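Local coordinates for protein putative dioxygenase (1H-3-hydroxy-4-oxoquinaldine 2,4-dioxygenase) (Mycobacteroides abscessus subsp. abscessus, PDB 6RA3) that cleaves the ring of the Pseudomonas quinolone signal PQS with dioxygen, releasing N-octanoylanthranilate and carbon monoxide, as a dioxygenase of the alpha/beta-hydrolase fold, at residues 103-107 and 200-205; 97-103 and 117-122; 155-160 and 244-248. All coordinates share one frame; numbering follows the deposited sequence.

Interaction 1. Residues 103-107 and 200-205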
loop_
_atom_site.group_PDB
_atom_site.type_symbol
_atom_site.label_atom_id
_atom_site.label_comp_id
_atom_site.label_asym_id
_atom_site.label_seq_id
_atom_site.Cartn_x
_atom_site.Cartn_y
_atom_site.Cartn_z
ATOM N N LEU A 103 -29.155 -0.455 -2.061
ATOM C CA LEU A 103 -30.585 -0.338 -1.761
ATOM C C LEU A 103 -30.927 -0.998 -0.430
ATOM O O LEU A 103 -31.766 -0.495 0.328
ATOM C CB LEU A 103 -31.390 -0.934 -2.912
ATOM C CG LEU A 103 -31.100 -0.200 -4.225
ATOM C CD1 LEU A 103 -31.618 -0.933 -5.436
ATOM C CD2 LEU A 103 -31.718 1.195 -4.157
ATOM N N GLU A 104 -30.264 -2.107 -0.108
ATOM C CA GLU A 104 -30.454 -2.697 1.206
ATOM C C GLU A 104 -30.017 -1.725 2.280
ATOM O O GLU A 104 -30.705 -1.567 3.295
ATOM C CB GLU A 104 -29.681 -4.028 1.312
ATOM C CG GLU A 104 -29.803 -4.727 2.665
ATOM C CD GLU A 104 -31.246 -5.088 3.035
ATOM O OE1 GLU A 104 -32.060 -5.267 2.108
ATOM O OE2 GLU A 104 -31.560 -5.193 4.248
ATOM N N ILE A 105 -28.877 -1.050 2.073
ATOM C CA ILE A 105 -28.413 -0.062 3.054
ATOM C C ILE A 105 -29.424 1.077 3.170
ATOM O O ILE A 105 -29.738 1.545 4.275
ATOM C CB ILE A 105 -27.014 0.473 2.683
ATOM C CG1 ILE A 105 -25.949 -0.641 2.750
ATOM C CG2 ILE A 105 -26.631 1.658 3.595
ATOM C CD1 ILE A 105 -24.648 -0.333 1.953
ATOM N N ALA A 106 -29.930 1.563 2.033
ATOM C CA ALA A 106 -30.923 2.639 2.093
ATOM C C ALA A 106 -32.148 2.204 2.880
ATOM O O ALA A 106 -32.698 2.984 3.665
ATOM C CB ALA A 106 -31.330 3.074 0.695
ATOM N N ASP A 107 -32.571 0.947 2.710
ATOM C CA ASP A 107 -33.773 0.470 3.386
ATOM C C ASP A 107 -33.547 0.329 4.882
ATOM O O ASP A 107 -34.462 0.567 5.683
ATOM C CB ASP A 107 -34.204 -0.868 2.792
ATOM C CG ASP A 107 -35.573 -1.309 3.277
ATOM O OD1 ASP A 107 -36.359 -0.441 3.719
ATOM O OD2 ASP A 107 -35.848 -2.532 3.224
ATOM N N ARG A 200 -37.463 -4.239 -6.274
ATOM C CA ARG A 200 -36.821 -4.039 -4.978
ATOM C C ARG A 200 -37.023 -2.596 -4.506
ATOM O O ARG A 200 -37.374 -2.358 -3.341
ATOM C CB ARG A 200 -35.330 -4.409 -5.047
ATOM C CG ARG A 200 -34.708 -4.736 -3.667
ATOM C CD ARG A 200 -34.372 -3.487 -2.820
ATOM N NE ARG A 200 -34.045 -3.830 -1.429
ATOM C CZ ARG A 200 -34.886 -3.736 -0.402
ATOM N NH1 ARG A 200 -36.119 -3.277 -0.581
ATOM N NH2 ARG A 200 -34.491 -4.102 0.814
ATOM N N MET A 201 -36.855 -1.623 -5.412
ATOM C CA MET A 201 -37.015 -0.208 -5.036
ATOM C C MET A 201 -38.436 0.116 -4.572
ATOM O O MET A 201 -38.624 0.882 -3.611
ATOM C CB MET A 201 -36.646 0.697 -6.205
ATOM C CG MET A 201 -35.185 0.631 -6.579
ATOM S SD MET A 201 -34.742 1.868 -7.767
ATOM C CE MET A 201 -34.248 1.036 -9.254
ATOM N N GLU A 202 -39.454 -0.427 -5.263
ATOM C CA GLU A 202 -40.835 -0.166 -4.870
ATOM C C GLU A 202 -41.164 -0.786 -3.521
ATOM O O GLU A 202 -42.114 -0.344 -2.858
ATOM C CB GLU A 202 -41.807 -0.680 -5.937
ATOM C CG GLU A 202 -41.571 -0.111 -7.344
ATOM C CD GLU A 202 -42.624 -0.577 -8.359
ATOM O OE1 GLU A 202 -43.771 -0.088 -8.295
ATOM O OE2 GLU A 202 -42.305 -1.429 -9.222
ATOM N N ALA A 203 -40.394 -1.780 -3.086
ATOM C CA ALA A 203 -40.589 -2.359 -1.766
ATOM C C ALA A 203 -39.955 -1.536 -0.645
ATOM O O ALA A 203 -40.073 -1.921 0.526
ATOM C CB ALA A 203 -40.032 -3.779 -1.750
ATOM N N LEU A 204 -39.292 -0.418 -0.957
ATOM C CA LEU A 204 -38.642 0.384 0.078
ATOM C C LEU A 204 -39.679 1.058 0.956
ATOM O O LEU A 204 -40.591 1.722 0.449
ATOM C CB LEU A 204 -37.735 1.441 -0.558
ATOM C CG LEU A 204 -36.435 0.923 -1.174
ATOM C CD1 LEU A 204 -35.829 1.959 -2.099
ATOM C CD2 LEU A 204 -35.452 0.495 -0.075
ATOM N N ALA A 205 -39.531 0.890 2.276
ATOM C CA ALA A 205 -40.371 1.557 3.274
ATOM C C ALA A 205 -40.596 3.035 2.952
ATOM O O ALA A 205 -41.713 3.443 2.617
ATOM C CB ALA A 205 -39.745 1.430 4.674
HETATM O O HOH W 1 -37.662 -3.193 1.398
#

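Interaction 2. Residues 97-103 and 117-122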
loop_
_atom_site.group_PDB
_atom_site.type_symbol
_atom_site.label_atom_id
_atom_site.label_comp_id
_atom_site.label_asym_id
_atom_site.label_seq_id
_atom_site.Cartn_x
_atom_site.Cartn_y
_atom_site.Cartn_z
ATOM N N HIS A 97 -23.954 -4.521 -9.741
ATOM C CA HIS A 97 -24.700 -5.281 -8.760
ATOM C C HIS A 97 -24.354 -4.920 -7.326
ATOM O O HIS A 97 -25.078 -5.345 -6.422
ATOM C CB HIS A 97 -24.538 -6.765 -9.099
ATOM C CG HIS A 97 -25.093 -7.073 -10.455
ATOM N ND1 HIS A 97 -26.449 -7.201 -10.682
ATOM C CD2 HIS A 97 -24.501 -7.133 -11.672
ATOM C CE1 HIS A 97 -26.655 -7.406 -11.973
ATOM N NE2 HIS A 97 -25.492 -7.362 -12.595
ATOM N N GLY A 98 -23.357 -4.053 -7.090
ATOM C CA GLY A 98 -23.291 -3.393 -5.794
ATOM C C GLY A 98 -24.538 -2.578 -5.484
ATOM O O GLY A 98 -24.857 -2.358 -4.304
ATOM N N GLY A 99 -25.277 -2.158 -6.529
ATOM C CA GLY A 99 -26.558 -1.484 -6.320
ATOM C C GLY A 99 -27.475 -2.223 -5.372
ATOM O O GLY A 99 -28.224 -1.606 -4.606
ATOM N N TRP A 100 -27.425 -3.560 -5.391
ATOM C CA TRP A 100 -28.316 -4.305 -4.522
ATOM C C TRP A 100 -28.023 -4.031 -3.067
ATOM O O TRP A 100 -28.951 -3.931 -2.261
ATOM C CB TRP A 100 -28.226 -5.812 -4.794
ATOM C CG TRP A 100 -28.685 -6.248 -6.128
ATOM C CD1 TRP A 100 -27.912 -6.465 -7.233
ATOM C CD2 TRP A 100 -30.036 -6.560 -6.514
ATOM N NE1 TRP A 100 -28.699 -6.889 -8.285
ATOM C CE2 TRP A 100 -30.005 -6.942 -7.874
ATOM C CE3 TRP A 100 -31.265 -6.552 -5.843
ATOM C CZ2 TRP A 100 -31.160 -7.319 -8.581
ATOM C CZ3 TRP A 100 -32.416 -6.937 -6.557
ATOM C CH2 TRP A 100 -32.338 -7.305 -7.906
ATOM N N ALA A 101 -26.729 -3.967 -2.692
ATOM C CA ALA A 101 -26.370 -3.656 -1.315
ATOM C C ALA A 101 -26.697 -2.210 -0.981
ATOM O O ALA A 101 -27.175 -1.913 0.121
ATOM C CB ALA A 101 -24.886 -3.931 -1.092
ATOM N N ALA A 102 -26.441 -1.306 -1.924
ATOM C CA ALA A 102 -26.788 0.107 -1.720
ATOM C C ALA A 102 -28.268 0.281 -1.377
ATOM O O ALA A 102 -28.620 1.054 -0.478
ATOM C CB ALA A 102 -26.433 0.916 -2.970
ATOM N N LEU A 103 -29.155 -0.455 -2.061
ATOM C CA LEU A 103 -30.585 -0.338 -1.761
ATOM C C LEU A 103 -30.927 -0.998 -0.430
ATOM O O LEU A 103 -31.766 -0.495 0.328
ATOM C CB LEU A 103 -31.390 -0.934 -2.912
ATOM C CG LEU A 103 -31.100 -0.200 -4.225
ATOM C CD1 LEU A 103 -31.618 -0.933 -5.436
ATOM C CD2 LEU A 103 -31.718 1.195 -4.157
ATOM N N VAL A 117 -29.179 7.824 -3.353
ATOM C CA VAL A 117 -28.416 6.673 -3.832
ATOM C C VAL A 117 -28.247 6.814 -5.330
ATOM O O VAL A 117 -29.233 6.950 -6.054
ATOM C CB VAL A 117 -29.112 5.317 -3.550
ATOM C CG1 VAL A 117 -28.367 4.169 -4.269
ATOM C CG2 VAL A 117 -29.244 5.052 -2.075
ATOM N N MET A 118 -27.016 6.716 -5.810
ATOM C CA MET A 118 -26.731 6.612 -7.235
ATOM C C MET A 118 -26.298 5.189 -7.574
ATOM O O MET A 118 -25.461 4.602 -6.874
ATOM C CB MET A 118 -25.638 7.594 -7.659
ATOM C CG MET A 118 -25.226 7.465 -9.103
ATOM S SD MET A 118 -24.426 8.929 -9.830
ATOM C CE MET A 118 -25.848 9.975 -9.839
ATOM N N ILE A 119 -26.849 4.651 -8.665
ATOM C CA ILE A 119 -26.518 3.316 -9.155
ATOM C C ILE A 119 -26.033 3.442 -10.586
ATOM O O ILE A 119 -26.592 4.211 -11.377
ATOM C CB ILE A 119 -27.716 2.354 -9.038
ATOM C CG1 ILE A 119 -28.149 2.244 -7.565
ATOM C CG2 ILE A 119 -27.365 0.985 -9.608
ATOM C CD1 ILE A 119 -29.391 1.404 -7.311
ATOM N N LEU A 120 -24.956 2.726 -10.897
ATOM C CA LEU A 120 -24.298 2.742 -12.198
ATOM C C LEU A 120 -24.523 1.389 -12.875
ATOM O O LEU A 120 -24.057 0.358 -12.372
ATOM C CB LEU A 120 -22.802 3.018 -12.051
ATOM C CG LEU A 120 -22.249 4.434 -11.841
ATOM C CD1 LEU A 120 -23.154 5.310 -11.010
ATOM C CD2 LEU A 120 -20.878 4.314 -11.202
ATOM N N ASP A 121 -25.261 1.403 -13.995
ATOM C CA ASP A 121 -25.314 0.306 -14.978
ATOM C C ASP A 121 -25.785 -1.018 -14.371
ATOM O O ASP A 121 -25.153 -2.057 -14.552
ATOM C CB ASP A 121 -23.954 0.139 -15.653
ATOM C CG ASP A 121 -24.064 -0.095 -17.155
ATOM O OD1 ASP A 121 -24.384 -1.229 -17.581
ATOM O OD2 ASP A 121 -23.831 0.869 -17.919
ATOM N N LEU A 122 -26.915 -0.977 -13.662
ATOM C CA LEU A 122 -27.543 -2.151 -13.056
ATOM C C LEU A 122 -28.787 -2.542 -13.857
ATOM O O LEU A 122 -29.668 -1.706 -14.082
ATOM C CB LEU A 122 -27.912 -1.866 -11.595
ATOM C CG LEU A 122 -28.746 -2.902 -10.838
ATOM C CD1 LEU A 122 -28.056 -4.281 -10.803
ATOM C CD2 LEU A 122 -29.049 -2.415 -9.440
#

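Interaction 3. Residues 155-160 and 244-248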
loop_
_atom_site.group_PDB
_atom_site.type_symbol
_atom_site.label_atom_id
_atom_site.label_comp_id
_atom_site.label_asym_id
_atom_site.label_seq_id
_atom_site.Cartn_x
_atom_site.Cartn_y
_atom_site.Cartn_z
ATOM N N TRP A 155 -19.038 -6.345 -21.549
ATOM C CA TRP A 155 -18.879 -5.130 -20.750
ATOM C C TRP A 155 -18.014 -4.090 -21.471
ATOM O O TRP A 155 -18.280 -2.880 -21.393
ATOM C CB TRP A 155 -18.269 -5.503 -19.400
ATOM C CG TRP A 155 -19.205 -6.261 -18.491
ATOM C CD1 TRP A 155 -20.563 -6.348 -18.593
ATOM C CD2 TRP A 155 -18.842 -7.035 -17.337
ATOM N NE1 TRP A 155 -21.070 -7.126 -17.572
ATOM C CE2 TRP A 155 -20.031 -7.564 -16.794
ATOM C CE3 TRP A 155 -17.623 -7.331 -16.712
ATOM C CZ2 TRP A 155 -20.043 -8.368 -15.653
ATOM C CZ3 TRP A 155 -17.639 -8.139 -15.586
ATOM C CH2 TRP A 155 -18.847 -8.644 -15.068
ATOM N N LEU A 156 -16.982 -4.544 -22.184
ATOM C CA LEU A 156 -16.119 -3.648 -22.952
ATOM C C LEU A 156 -16.799 -3.156 -24.227
ATOM O O LEU A 156 -16.603 -2.001 -24.629
ATOM C CB LEU A 156 -14.810 -4.359 -23.323
ATOM C CG LEU A 156 -13.891 -4.836 -22.210
ATOM C CD1 LEU A 156 -12.665 -5.467 -22.810
ATOM C CD2 LEU A 156 -13.507 -3.662 -21.303
ATOM N N ALA A 157 -17.551 -4.032 -24.896
ATOM C CA ALA A 157 -18.255 -3.688 -26.131
ATOM C C ALA A 157 -17.290 -3.117 -27.168
ATOM O O ALA A 157 -17.624 -2.206 -27.927
ATOM C CB ALA A 157 -19.391 -2.709 -25.850
ATOM N N GLY A 158 -16.070 -3.649 -27.192
ATOM C CA GLY A 158 -15.050 -3.107 -28.066
ATOM C C GLY A 158 -14.793 -1.618 -27.861
ATOM O O GLY A 158 -14.891 -0.835 -28.809
ATOM N N THR A 159 -14.478 -1.214 -26.631
ATOM C CA THR A 159 -14.044 0.144 -26.318
ATOM C C THR A 159 -12.524 0.297 -26.492
ATOM O O THR A 159 -11.772 -0.678 -26.498
ATOM C CB THR A 159 -14.440 0.497 -24.883
ATOM O OG1 THR A 159 -13.978 1.814 -24.559
ATOM C CG2 THR A 159 -13.831 -0.514 -23.884
ATOM N N THR A 160 -12.073 1.546 -26.645
ATOM C CA THR A 160 -10.644 1.859 -26.590
ATOM C C THR A 160 -10.297 2.759 -25.401
ATOM O O THR A 160 -9.161 3.244 -25.308
ATOM C CB THR A 160 -10.142 2.507 -27.902
ATOM O OG1 THR A 160 -10.861 3.719 -28.174
ATOM C CG2 THR A 160 -10.291 1.551 -29.087
ATOM N N GLU A 244 -19.466 3.606 -24.119
ATOM C CA GLU A 244 -19.356 2.325 -24.799
ATOM C C GLU A 244 -19.458 1.140 -23.848
ATOM O O GLU A 244 -19.762 0.026 -24.303
ATOM C CB GLU A 244 -18.039 2.243 -25.561
ATOM C CG GLU A 244 -17.882 3.309 -26.658
ATOM C CD GLU A 244 -16.450 3.439 -27.123
ATOM O OE1 GLU A 244 -16.214 3.332 -28.342
ATOM O OE2 GLU A 244 -15.557 3.631 -26.261
ATOM N N THR A 245 -19.274 1.357 -22.542
ATOM C CA THR A 245 -18.939 0.272 -21.640
ATOM C C THR A 245 -19.927 0.216 -20.483
ATOM O O THR A 245 -20.699 1.143 -20.227
ATOM C CB THR A 245 -17.508 0.426 -21.115
ATOM O OG1 THR A 245 -17.496 1.354 -20.022
ATOM C CG2 THR A 245 -16.583 0.923 -22.199
ATOM N N HIS A 246 -19.876 -0.912 -19.792
ATOM C CA HIS A 246 -20.550 -1.197 -18.533
ATOM C C HIS A 246 -19.957 -0.406 -17.378
ATOM O O HIS A 246 -20.436 -0.546 -16.250
ATOM C CB HIS A 246 -20.444 -2.728 -18.308
ATOM C CG HIS A 246 -21.060 -3.265 -17.040
ATOM N ND1 HIS A 246 -22.357 -3.003 -16.651
ATOM C CD2 HIS A 246 -20.567 -4.134 -16.120
ATOM C CE1 HIS A 246 -22.623 -3.653 -15.530
ATOM N NE2 HIS A 246 -21.555 -4.349 -15.187
ATOM N N PHE A 247 -18.939 0.428 -17.623
ATOM C CA PHE A 247 -18.178 1.097 -16.561
ATOM C C PHE A 247 -18.267 2.614 -16.710
ATOM O O PHE A 247 -17.265 3.280 -17.002
ATOM C CB PHE A 247 -16.719 0.638 -16.575
ATOM C CG PHE A 247 -16.559 -0.829 -16.311
ATOM C CD1 PHE A 247 -16.831 -1.349 -15.060
ATOM C CD2 PHE A 247 -16.171 -1.693 -17.323
ATOM C CE1 PHE A 247 -16.712 -2.699 -14.820
ATOM C CE2 PHE A 247 -16.043 -3.049 -17.080
ATOM C CZ PHE A 247 -16.314 -3.544 -15.835
ATOM N N PRO A 248 -19.449 3.194 -16.503
ATOM C CA PRO A 248 -19.569 4.650 -16.678
ATOM C C PRO A 248 -18.719 5.441 -15.687
ATOM O O PRO A 248 -18.137 6.470 -16.059
ATOM C CB PRO A 248 -21.070 4.900 -16.490
ATOM C CG PRO A 248 -21.583 3.740 -15.706
ATOM C CD PRO A 248 -20.701 2.570 -16.045
#

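Interaction 1. Residues 103-107 and 200-205
Leu103 and Met201 face each other with their CA atoms 7.2 Å apart, and the backbones draw closer towards Asp107 and Leu204, where the CA separation is 5.9 Å as the second segment leaves its helix. Arg200 carries the polar half of the contact. Its chain bends at chi2 (-78°), lays CD against Leu103 CB at 3.9 Å and brings the guanidinium to two carboxylates, with Leu103 O over one face. NH2 donates to Glu104 OE1 at 3.0 Å, a partner lying in the guanidinium plane and met on the syn side of the carboxylate. The same nitrogen reaches Asp107 OD2 at 3.2 Å, on the anti side; here the two planes stand 81° apart. This salt-bridge network ties helix 99-109 of the alpha/beta-hydrolase fold to the end of helix 197-202. Glu104 OE2 also forms a salt bridge with Arg108, and Trp194 adds a cation-pi contact to Arg200, so Glu104 and Arg200 each have a further partner. A water beside the guanidinium edge donates to Asp107 OD2 and to Ala203 O, the latter at 2.9 Å, linking the carboxylate to the backbone. Next to the charged groups, the Leu204 side chain runs antiparallel to that of Asp107, with CD2 3.4 Å from Asp107 CB. Leu103 CD1 meets Met201 CG at 4.1 Å, and Ile210 of strand 209-214 touches Leu103, Met201 and Leu204 alike.

Interaction 2. Residues 97-103 and 117-122
Leu122 pushes its CD1 methyl against both aromatic rings of the opposite segment, approaching each obliquely: the methyl lies 3.3 Å from His97 ND1 and 3.7 Å from Trp100 NE1. The contact sits inside a beta-alpha-beta unit of the alpha/beta-hydrolase fold, in which helix 99-109 follows strand 90-95 and packs nearly antiparallel to strand 116-120, with the segment axes 8.9 Å apart at an angle of 167°. His97, a probable substrate-binding residue, lies near the start of helix 99-109, the region where hydrolases of the fold carry their nucleophile elbow. Its side chain crosses that of Leu122 obliquely, whereas Trp100 and Leu122 cross at about a right angle. A weak hydrogen bond from Trp100 NE1 to His97 ND1 (3.3 Å) links the two rings that Leu122 CD1 touches; the ring of Phe131 meets that of His97, and Tyr191 meets Trp100 edge-to-face. Between them in sequence, Gly99 lets the backbones approach to 5.6 Å between its CA and that of Ile119, while the second methyl of Leu122, CD2, rests 4.1 Å from Gly99 CA. Leu103 crosses Ile119 at roughly a right angle, and CD1 of the leucine touches CD1 of the isoleucine at 3.7 Å. At the far end Val117 places CG1 anti to its backbone N (chi1 171°), which sets this methyl 4.0 Å from Ala102 CB.

Interaction 3. Residues 155-160 and 244-248
Trp155 O is gripped from the opposite segment by two groups: His246 N donates a nearly straight hydrogen bond of 3.0 Å (N-H...O angle 165°) onto a lone pair in the carbonyl plane, and Thr245 CA adds a CA-H...O contact at 3.2 Å. The acceptor belongs to the last turn of helix 144-156, and the donor to the loop after strand 236-240, which in the alpha/beta-hydrolase fold bears the active-site histidine. That residue is here His246, the probable proton donor/acceptor. With CG anti to the backbone N (chi1 179°), its side chain runs alongside that of Trp155 in the same direction, and the imidazole forms an offset stack on the five-membered ring of the indole, the centroids 4.0 Å apart and the planes inclined by 25°. The closest atoms of the two rings are His246 CD2, which lies over the indole face, and Trp155 CD1, 3.3 Å apart. Trp155 thus covers one face of the imidazole, and ND1 is hydrogen-bonded to Asp121, which restrains rotation of the ring. From the other side of the imidazole plane, the Phe247 ring turns a face towards the same CD2 and brings CE2 to 4.0 Å from Trp155 CB. The loop itself is shaped by an ST turn, with Thr245 OG1 accepting from Phe247 N at 2.9 Å and also hydrogen-bonded to Glu251. Farther out, beyond the positive phi of Ala157 and Gly158, Thr159 OG1 donates to Glu244 OE2 over 2.9 Å, meeting the oxygen from above the carboxylate plane, and itself accepts from Asn161 N. Packing beside this bond is tight: Thr245 CG2 comes within 3.5 Å of Thr159 CB.

Overall arrangement
Interactions 1 and 2 lie 11 Å apart between centres and share Leu103 on helix 99-109, which packs against the end of helix 197-202 in interaction 1 and against strand 116-120 in interaction 2. Their segments alternate along the chain, whereas interaction 2 closes before interaction 3 opens. The centre of interaction 3 is about 18 Å from that of interaction 2 and about 29 Å from that of interaction 1, on the opposite side of the chain's centre from the latter. Interactions 2 and 3 meet at the active site, where Asp121 OD1 lies 2.8 Å from His246 ND1. Segments following strands 90-95, 116-120 and 236-240 bring together the probable substrate-binding His97 and probable proton donor/acceptor His246, side chains about 5 Å apart.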